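Local coordinates for protein isocitrate dehydrogenase [NAD] subunit 2, mitochondrial (PDB 3BLX) that catalyses, together with subunit 1 in an allosteric mitochondrial octamer, the NAD+-dependent oxidative decarboxylation of isocitrate to 2-oxoglutarate in the citric acid cycle, and also binds RNA, at residues B[111-116]-B[266-271]; B[137-142]-B[158-163]; B[83-88]-B[276-281]. All coordinates share one frame; numbering follows the deposited sequence.

Contact 1: residues B[111-116]-B[266-271]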
loop_
_atom_site.group_PDB
_atom_site.type_symbol
_atom_site.label_atom_id
_atom_site.label_comp_id
_atom_site.label_asym_id
_atom_site.label_seq_id
_atom_site.Cartn_x
_atom_site.Cartn_y
_atom_site.Cartn_z
ATOM N N ALA B 111 -43.128 -1.216 -24.174
ATOM C CA ALA B 111 -42.776 -2.338 -25.049
ATOM C C ALA B 111 -41.921 -1.888 -26.205
ATOM O O ALA B 111 -42.172 -0.846 -26.801
ATOM C CB ALA B 111 -44.014 -3.017 -25.566
ATOM N N ASN B 112 -40.914 -2.686 -26.521
ATOM C CA ASN B 112 -40.038 -2.439 -27.656
ATOM C C ASN B 112 -40.237 -3.574 -28.658
ATOM O O ASN B 112 -39.996 -4.718 -28.327
ATOM C CB ASN B 112 -38.573 -2.375 -27.187
ATOM C CG ASN B 112 -37.596 -2.025 -28.306
ATOM O OD1 ASN B 112 -36.760 -2.839 -28.703
ATOM N ND2 ASN B 112 -37.696 -0.810 -28.813
ATOM N N VAL B 113 -40.695 -3.254 -29.868
ATOM C CA VAL B 113 -40.921 -4.261 -30.900
ATOM C C VAL B 113 -39.775 -4.279 -31.891
ATOM O O VAL B 113 -39.479 -3.269 -32.492
ATOM C CB VAL B 113 -42.207 -3.985 -31.633
ATOM C CG1 VAL B 113 -42.459 -5.061 -32.668
ATOM C CG2 VAL B 113 -43.337 -3.895 -30.619
ATOM N N ARG B 114 -39.116 -5.422 -32.035
ATOM C CA ARG B 114 -37.926 -5.544 -32.876
ATOM C C ARG B 114 -38.043 -6.683 -33.871
ATOM O O ARG B 114 -37.732 -7.829 -33.525
ATOM C CB ARG B 114 -36.695 -5.826 -32.017
ATOM C CG ARG B 114 -36.008 -4.614 -31.462
ATOM C CD ARG B 114 -34.998 -4.087 -32.431
ATOM N NE ARG B 114 -33.753 -3.759 -31.748
ATOM C CZ ARG B 114 -32.569 -4.285 -32.043
ATOM N NH1 ARG B 114 -32.439 -5.153 -33.022
ATOM N NH2 ARG B 114 -31.505 -3.928 -31.360
ATOM N N PRO B 115 -38.472 -6.372 -35.116
ATOM C CA PRO B 115 -38.528 -7.303 -36.251
ATOM C C PRO B 115 -37.144 -7.556 -36.806
ATOM O O PRO B 115 -36.373 -6.624 -36.872
ATOM C CB PRO B 115 -39.314 -6.522 -37.298
ATOM C CG PRO B 115 -40.002 -5.450 -36.554
ATOM C CD PRO B 115 -39.067 -5.076 -35.473
ATOM N N ALA B 116 -36.820 -8.787 -37.177
ATOM C CA ALA B 116 -35.619 -9.024 -37.970
ATOM C C ALA B 116 -35.930 -9.900 -39.187
ATOM O O ALA B 116 -36.037 -11.105 -39.044
ATOM C CB ALA B 116 -34.531 -9.647 -37.124
ATOM N N PRO B 266 -35.534 -1.894 -38.006
ATOM C CA PRO B 266 -36.601 -1.025 -37.507
ATOM C C PRO B 266 -36.915 -1.391 -36.064
ATOM O O PRO B 266 -36.627 -2.517 -35.638
ATOM C CB PRO B 266 -37.813 -1.406 -38.369
ATOM C CG PRO B 266 -37.384 -2.564 -39.202
ATOM C CD PRO B 266 -36.065 -3.059 -38.723
ATOM N N SER B 267 -37.517 -0.461 -35.332
ATOM C CA SER B 267 -37.913 -0.733 -33.976
ATOM C C SER B 267 -39.058 0.179 -33.601
ATOM O O SER B 267 -39.184 1.294 -34.119
ATOM C CB SER B 267 -36.735 -0.563 -33.003
ATOM O OG SER B 267 -36.711 0.727 -32.412
ATOM N N ALA B 268 -39.901 -0.316 -32.708
ATOM C CA ALA B 268 -41.042 0.430 -32.264
ATOM C C ALA B 268 -41.022 0.471 -30.746
ATOM O O ALA B 268 -40.692 -0.514 -30.086
ATOM C CB ALA B 268 -42.285 -0.211 -32.757
ATOM N N ASN B 269 -41.364 1.623 -30.192
ATOM C CA ASN B 269 -41.475 1.771 -28.762
ATOM C C ASN B 269 -42.884 2.135 -28.404
ATOM O O ASN B 269 -43.298 3.249 -28.620
ATOM C CB ASN B 269 -40.493 2.826 -28.291
ATOM C CG ASN B 269 -39.076 2.322 -28.307
ATOM O OD1 ASN B 269 -38.660 1.620 -27.400
ATOM N ND2 ASN B 269 -38.338 2.649 -29.350
ATOM N N ILE B 270 -43.632 1.177 -27.878
ATOM C CA ILE B 270 -45.064 1.363 -27.722
ATOM C C ILE B 270 -45.413 1.778 -26.308
ATOM O O ILE B 270 -44.980 1.134 -25.355
ATOM C CB ILE B 270 -45.857 0.088 -28.115
ATOM C CG1 ILE B 270 -45.998 -0.003 -29.639
ATOM C CG2 ILE B 270 -47.231 0.100 -27.509
ATOM C CD1 ILE B 270 -44.694 -0.184 -30.369
ATOM N N GLY B 271 -46.169 2.870 -26.178
ATOM C CA GLY B 271 -46.744 3.265 -24.907
ATOM C C GLY B 271 -48.260 3.175 -24.895
ATOM O O GLY B 271 -48.870 2.872 -25.908
#

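Contact 2: residues B[137-142]-B[158-163]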
loop_
_atom_site.group_PDB
_atom_site.type_symbol
_atom_site.label_atom_id
_atom_site.label_comp_id
_atom_site.label_asym_id
_atom_site.label_seq_id
_atom_site.Cartn_x
_atom_site.Cartn_y
_atom_site.Cartn_z
ATOM N N ASN B 137 -39.488 -2.779 -21.401
ATOM C CA ASN B 137 -38.576 -1.634 -21.371
ATOM C C ASN B 137 -38.506 -0.846 -20.050
ATOM O O ASN B 137 -37.574 -0.069 -19.832
ATOM C CB ASN B 137 -38.917 -0.665 -22.500
ATOM C CG ASN B 137 -37.912 -0.702 -23.628
ATOM O OD1 ASN B 137 -36.860 -1.344 -23.538
ATOM N ND2 ASN B 137 -38.229 0.004 -24.703
ATOM N N THR B 138 -39.501 -1.052 -19.194
ATOM C CA THR B 138 -39.663 -0.332 -17.940
ATOM C C THR B 138 -38.613 -0.702 -16.884
ATOM O O THR B 138 -37.762 0.099 -16.497
ATOM C CB THR B 138 -41.065 -0.623 -17.342
ATOM O OG1 THR B 138 -42.063 0.078 -18.095
ATOM C CG2 THR B 138 -41.162 -0.209 -15.867
ATOM N N GLU B 139 -38.691 -1.932 -16.405
ATOM C CA GLU B 139 -37.911 -2.344 -15.254
ATOM C C GLU B 139 -36.657 -3.117 -15.658
ATOM O O GLU B 139 -36.066 -2.851 -16.690
ATOM C CB GLU B 139 -38.787 -3.187 -14.334
ATOM C CG GLU B 139 -39.365 -4.381 -15.017
ATOM C CD GLU B 139 -40.676 -4.820 -14.412
ATOM O OE1 GLU B 139 -41.196 -4.088 -13.553
ATOM O OE2 GLU B 139 -41.189 -5.893 -14.808
ATOM N N GLY B 140 -36.248 -4.075 -14.838
ATOM C CA GLY B 140 -35.067 -4.849 -15.136
ATOM C C GLY B 140 -33.809 -4.068 -14.827
ATOM O O GLY B 140 -33.755 -3.319 -13.859
ATOM N N GLU B 141 -32.793 -4.253 -15.653
ATOM C CA GLU B 141 -31.537 -3.551 -15.475
ATOM C C GLU B 141 -31.611 -2.076 -15.852
ATOM O O GLU B 141 -30.676 -1.332 -15.608
ATOM C CB GLU B 141 -30.439 -4.245 -16.279
ATOM C CG GLU B 141 -30.814 -4.512 -17.741
ATOM C CD GLU B 141 -29.878 -5.506 -18.413
ATOM O OE1 GLU B 141 -29.081 -6.155 -17.690
ATOM O OE2 GLU B 141 -29.947 -5.643 -19.657
ATOM N N TYR B 142 -32.723 -1.652 -16.441
ATOM C CA TYR B 142 -32.937 -0.233 -16.741
ATOM C C TYR B 142 -33.243 0.577 -15.478
ATOM O O TYR B 142 -32.693 1.662 -15.291
ATOM C CB TYR B 142 -34.038 -0.040 -17.799
ATOM C CG TYR B 142 -33.607 -0.439 -19.197
ATOM C CD1 TYR B 142 -32.412 -1.149 -19.403
ATOM C CD2 TYR B 142 -34.400 -0.137 -20.309
ATOM C CE1 TYR B 142 -32.009 -1.536 -20.673
ATOM C CE2 TYR B 142 -34.007 -0.524 -21.591
ATOM C CZ TYR B 142 -32.811 -1.224 -21.767
ATOM O OH TYR B 142 -32.418 -1.607 -23.032
ATOM N N LYS B 158 -32.085 -5.645 -8.963
ATOM C CA LYS B 158 -32.970 -5.572 -10.146
ATOM C C LYS B 158 -34.403 -5.969 -9.782
ATOM O O LYS B 158 -34.632 -6.854 -8.960
ATOM C CB LYS B 158 -32.458 -6.454 -11.295
ATOM C CG LYS B 158 -31.281 -5.867 -12.070
ATOM C CD LYS B 158 -30.596 -6.935 -12.914
ATOM C CE LYS B 158 -29.123 -6.595 -13.165
ATOM N NZ LYS B 158 -28.318 -7.779 -13.610
ATOM N N LEU B 159 -35.361 -5.306 -10.402
ATOM C CA LEU B 159 -36.751 -5.486 -10.048
ATOM C C LEU B 159 -37.535 -6.011 -11.226
ATOM O O LEU B 159 -37.305 -5.601 -12.370
ATOM C CB LEU B 159 -37.342 -4.136 -9.682
ATOM C CG LEU B 159 -38.171 -4.153 -8.425
ATOM C CD1 LEU B 159 -37.282 -4.536 -7.294
ATOM C CD2 LEU B 159 -38.709 -2.778 -8.216
ATOM N N ILE B 160 -38.465 -6.911 -10.942
ATOM C CA ILE B 160 -39.473 -7.306 -11.933
ATOM C C ILE B 160 -40.871 -7.339 -11.286
ATOM O O ILE B 160 -41.024 -7.845 -10.188
ATOM C CB ILE B 160 -39.108 -8.649 -12.641
ATOM C CG1 ILE B 160 -39.797 -8.763 -13.984
ATOM C CG2 ILE B 160 -39.511 -9.834 -11.825
ATOM C CD1 ILE B 160 -39.710 -10.157 -14.567
ATOM N N THR B 161 -41.879 -6.775 -11.942
ATOM C CA THR B 161 -43.230 -6.729 -11.358
ATOM C C THR B 161 -44.261 -7.411 -12.233
ATOM O O THR B 161 -44.124 -7.424 -13.451
ATOM C CB THR B 161 -43.746 -5.287 -11.081
ATOM O OG1 THR B 161 -43.938 -4.581 -12.316
ATOM C CG2 THR B 161 -42.805 -4.507 -10.170
ATOM N N ARG B 162 -45.290 -7.965 -11.592
ATOM C CA ARG B 162 -46.432 -8.563 -12.276
ATOM C C ARG B 162 -47.078 -7.544 -13.221
ATOM O O ARG B 162 -47.302 -7.846 -14.386
ATOM C CB ARG B 162 -47.441 -9.118 -11.256
ATOM C CG ARG B 162 -48.891 -9.075 -11.711
ATOM C CD ARG B 162 -49.788 -9.963 -10.858
ATOM N NE ARG B 162 -49.823 -11.351 -11.323
ATOM C CZ ARG B 162 -48.955 -12.287 -10.941
ATOM N NH1 ARG B 162 -47.978 -11.976 -10.093
ATOM N NH2 ARG B 162 -49.056 -13.529 -11.406
ATOM N N ASP B 163 -47.328 -6.325 -12.745
ATOM C CA ASP B 163 -47.974 -5.301 -13.578
ATOM C C ASP B 163 -47.242 -5.048 -14.897
ATOM O O ASP B 163 -47.836 -5.106 -15.963
ATOM C CB ASP B 163 -48.138 -3.986 -12.812
ATOM C CG ASP B 163 -49.222 -4.047 -11.738
ATOM O OD1 ASP B 163 -49.963 -5.059 -11.682
ATOM O OD2 ASP B 163 -49.332 -3.070 -10.952
#

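Contact 3: residues B[83-88]-B[276-281]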
loop_
_atom_site.group_PDB
_atom_site.type_symbol
_atom_site.label_atom_id
_atom_site.label_comp_id
_atom_site.label_asym_id
_atom_site.label_seq_id
_atom_site.Cartn_x
_atom_site.Cartn_y
_atom_site.Cartn_z
ATOM N N ALA B 83 -44.561 9.584 -33.136
ATOM C CA ALA B 83 -43.307 10.231 -33.519
ATOM C C ALA B 83 -42.463 9.256 -34.313
ATOM O O ALA B 83 -42.645 8.047 -34.202
ATOM C CB ALA B 83 -42.543 10.698 -32.300
ATOM N N LEU B 84 -41.547 9.787 -35.117
ATOM C CA LEU B 84 -40.639 8.968 -35.907
ATOM C C LEU B 84 -39.229 9.526 -35.857
ATOM O O LEU B 84 -38.897 10.379 -36.660
ATOM C CB LEU B 84 -41.094 8.932 -37.364
ATOM C CG LEU B 84 -40.085 8.332 -38.338
ATOM C CD1 LEU B 84 -40.153 6.828 -38.269
ATOM C CD2 LEU B 84 -40.351 8.800 -39.742
ATOM N N LYS B 85 -38.393 9.045 -34.941
ATOM C CA LYS B 85 -37.070 9.632 -34.762
ATOM C C LYS B 85 -35.952 8.880 -35.481
ATOM O O LYS B 85 -36.003 7.672 -35.636
ATOM C CB LYS B 85 -36.737 9.806 -33.269
ATOM C CG LYS B 85 -36.481 8.528 -32.510
ATOM C CD LYS B 85 -36.173 8.789 -31.034
ATOM C CE LYS B 85 -34.723 9.179 -30.811
ATOM N NZ LYS B 85 -33.770 8.082 -31.147
ATOM N N GLY B 86 -34.943 9.618 -35.929
ATOM C CA GLY B 86 -33.723 9.028 -36.444
ATOM C C GLY B 86 -32.696 8.983 -35.339
ATOM O O GLY B 86 -33.036 9.211 -34.185
ATOM N N PRO B 87 -31.432 8.712 -35.688
ATOM C CA PRO B 87 -30.309 8.521 -34.760
ATOM C C PRO B 87 -29.966 9.777 -33.967
ATOM O O PRO B 87 -30.266 10.884 -34.418
ATOM C CB PRO B 87 -29.130 8.200 -35.690
ATOM C CG PRO B 87 -29.731 7.856 -36.983
ATOM C CD PRO B 87 -30.988 8.658 -37.082
ATOM N N LEU B 88 -29.343 9.605 -32.803
ATOM C CA LEU B 88 -28.742 10.729 -32.079
ATOM C C LEU B 88 -27.573 10.309 -31.194
ATOM O O LEU B 88 -27.616 9.267 -30.531
ATOM C CB LEU B 88 -29.789 11.508 -31.287
ATOM C CG LEU B 88 -31.047 10.719 -30.977
ATOM C CD1 LEU B 88 -30.811 9.765 -29.810
ATOM C CD2 LEU B 88 -32.151 11.706 -30.690
ATOM N N ILE B 276 -43.258 5.703 -30.373
ATOM C CA ILE B 276 -42.162 6.287 -31.118
ATOM C C ILE B 276 -41.499 5.213 -31.946
ATOM O O ILE B 276 -41.367 4.091 -31.493
ATOM C CB ILE B 276 -41.163 6.903 -30.155
ATOM C CG1 ILE B 276 -41.858 8.010 -29.357
ATOM C CG2 ILE B 276 -39.957 7.411 -30.892
ATOM C CD1 ILE B 276 -40.929 8.848 -28.523
ATOM N N PHE B 277 -41.097 5.550 -33.167
ATOM C CA PHE B 277 -40.574 4.573 -34.110
ATOM C C PHE B 277 -39.243 5.044 -34.587
ATOM O O PHE B 277 -39.094 6.205 -34.922
ATOM C CB PHE B 277 -41.536 4.423 -35.291
ATOM C CG PHE B 277 -42.882 3.913 -34.894
ATOM C CD1 PHE B 277 -43.220 2.575 -35.080
ATOM C CD2 PHE B 277 -43.807 4.758 -34.285
ATOM C CE1 PHE B 277 -44.479 2.090 -34.694
ATOM C CE2 PHE B 277 -45.077 4.283 -33.887
ATOM C CZ PHE B 277 -45.413 2.950 -34.100
ATOM N N GLU B 278 -38.262 4.154 -34.613
ATOM C CA GLU B 278 -36.893 4.574 -34.870
ATOM C C GLU B 278 -36.054 3.477 -35.457
ATOM O O GLU B 278 -36.320 2.301 -35.242
ATOM C CB GLU B 278 -36.235 5.052 -33.573
ATOM C CG GLU B 278 -36.326 4.088 -32.391
ATOM C CD GLU B 278 -35.518 4.541 -31.145
ATOM O OE1 GLU B 278 -34.554 5.333 -31.274
ATOM O OE2 GLU B 278 -35.845 4.090 -30.022
ATOM N N ALA B 279 -35.025 3.867 -36.197
ATOM C CA ALA B 279 -33.983 2.929 -36.553
ATOM C C ALA B 279 -33.111 2.741 -35.311
ATOM O O ALA B 279 -33.128 3.579 -34.423
ATOM C CB ALA B 279 -33.173 3.468 -37.698
ATOM N N VAL B 280 -32.350 1.654 -35.246
ATOM C CA VAL B 280 -31.537 1.398 -34.071
ATOM C C VAL B 280 -30.048 1.537 -34.337
ATOM O O VAL B 280 -29.238 1.285 -33.450
ATOM C CB VAL B 280 -31.822 0.010 -33.447
ATOM C CG1 VAL B 280 -33.304 -0.164 -33.219
ATOM C CG2 VAL B 280 -31.311 -1.096 -34.337
ATOM N N HIS B 281 -29.678 1.927 -35.553
ATOM C CA HIS B 281 -28.262 2.147 -35.844
ATOM C C HIS B 281 -27.833 3.491 -35.311
ATOM O O HIS B 281 -28.667 4.262 -34.838
ATOM C CB HIS B 281 -27.990 2.093 -37.342
ATOM C CG HIS B 281 -28.909 2.953 -38.151
ATOM N ND1 HIS B 281 -28.853 4.328 -38.127
ATOM C CD2 HIS B 281 -29.910 2.634 -39.004
ATOM C CE1 HIS B 281 -29.782 4.818 -38.927
ATOM N NE2 HIS B 281 -30.437 3.813 -39.473
#

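Contact 1: residues B[111-116]-B[266-271]
Asn-112 and Asn-269 sit opposite each other as a non-hydrogen-bonded pair of two antiparallel strands, their side chains side by side and pointing the same way. The CG of Asn-112 is anti to its backbone N (chi1 -176°), that of Asn-269 anti to its carbonyl carbon, and the two amide planes end 36° apart. ND2 of Asn-112 donates to OD1 of Asn-269 at 3.0 Å; the N-H...O angle is bent to 143°, and the donor also stands above the carbonyl plane rather than on a lone pair. On the other face Val-113 and Ala-268 meet CB to CB at 3.9 Å, while CG2 of Val-113 meets CD1 of Ile-270 at 4.0 Å, the two branched chains crossing obliquely; Tyr-171 of helix 162-178 packs on both. Backbone bonds flank the asparagines, among them Ile-270 N to Ala-111 O at 2.7 Å and Val-113 N to Ala-268 O at 2.7 Å. Arg-114, bent at chi2 and chi3, lays its CD 4.0 Å from Ser-267 CB and carries its guanidinium on to a salt bridge with Asp-252. One face is thus polar and the other apolar, in the central sheet of the isocitrate/isopropylmalate dehydrogenase fold, where Arg-114 probably binds substrate and Asp-252 probably helps bind a magnesium ion.

Contact 2: residues B[137-142]-B[158-163]
Glu-139 reaches Thr-161 with its CG between the backbone N and the carbonyl carbon (chi1 57°) and the rest of its chain extended, while OG1 of Thr-161 takes the same kind of position on its own residue (chi1 66°). The carboxylate is thereby carried to the end of strand 158-161, where helix 162-178 begins. OG1 of Thr-161 donates to OE1 of Glu-139 at 3.0 Å, on the syn lone pair of that oxygen. The backbone N of Thr-161 gives a nearly straight bond to OE2 of Glu-139 at 3.1 Å, arriving from above the carboxylate plane. The same OE2 lies 3.3 Å from CG1 of Ile-160. Next along the chain, Gly-140, which lies in the type II' turn from Glu-139 to Tyr-142, gives its N-H to Leu-159 O at 3.1 Å (N to O), nearly along the C=O axis. Farther on, CE of Lys-158 lies 4.1 Å from CB of Glu-141. An alanine in place of Glu-139 would probably leave the N-H and the hydroxyl of Thr-161 without their carboxylate acceptor. Thr-161 is the N-cap of helix 162-178, its OG1 also bonded to Ala-164 N, and residues 158-161 pair antiparallel with a strand of the subunit 1 chain. The two bonds to the carboxylate tie the residues at the start of strand 140-148 to the strand-helix junction, and the helix N-terminus would probably favour the charged form of the carboxylate.

Contact 3: residues B[83-88]-B[276-281]
Lys-85 and Glu-278 lie side by side, pointing the same way from neighbouring parallel strands at one margin of the large mixed sheet of this dehydrogenase fold, where 82-85 is the outermost strand within the chain. Lys-85 starts from the position between backbone N and carbonyl carbon (chi1 71°) and bends at chi3 and chi4, which curls its amine back over the neighbouring carboxylate; CG of Lys-85 passes 3.6 Å from CB of Glu-278. On the same face CG2 of Ile-276 rests 4.0 Å from CG of Lys-85, and CG1 of Ile-276 meets CB of Ala-83 at 4.0 Å. The opposite face belongs to Leu-84 and Phe-277, whose side chains cross at about a right angle, with CD1 of Leu-84 4.1 Å from CB of Phe-277. The ring of Phe-277 presents its edge to Ala-83 O, in plane, and packs against the ring of His-308. That carbonyl oxygen also accepts a hydrogen bond from the backbone N of Phe-277 at 3.1 Å. Helix 296-309 lies against Leu-84, and helix 99-107 touches Lys-85 and Ile-276. Beyond the strands, CG of Pro-87 approaches CE1 of His-281 at 3.6 Å. The charged pair closes in a salt bridge, with NZ of Lys-85 2.9 Å from OE1 of Glu-278, which it meets from above the carboxylate plane, while a weak bond ties the same NZ to Gly-86 O.

Overall arrangement
Contacts 1 and 3 are adjacent parts of one mixed sheet, centres about 10 Å apart. Strands 266-271 and 275-279 follow each other in sequence and pair, so the order 82-85, 275-279, 266-271, 109-117 runs through both contacts. Contact 2 is centred about 17 Å from contact 1 and 23 Å from contact 3, at the base of the hairpin 140-148/153-161, yet Asn-137 packs on Asn-112 and Asn-269. Along the chain, residues 83-88 come first, then 111-116, both segments of contact 2, 266-271 and 276-281. The buried sheet core is thereby linked, through a loop next to probable substrate-binding residues, to the hairpin that meets subunit 1.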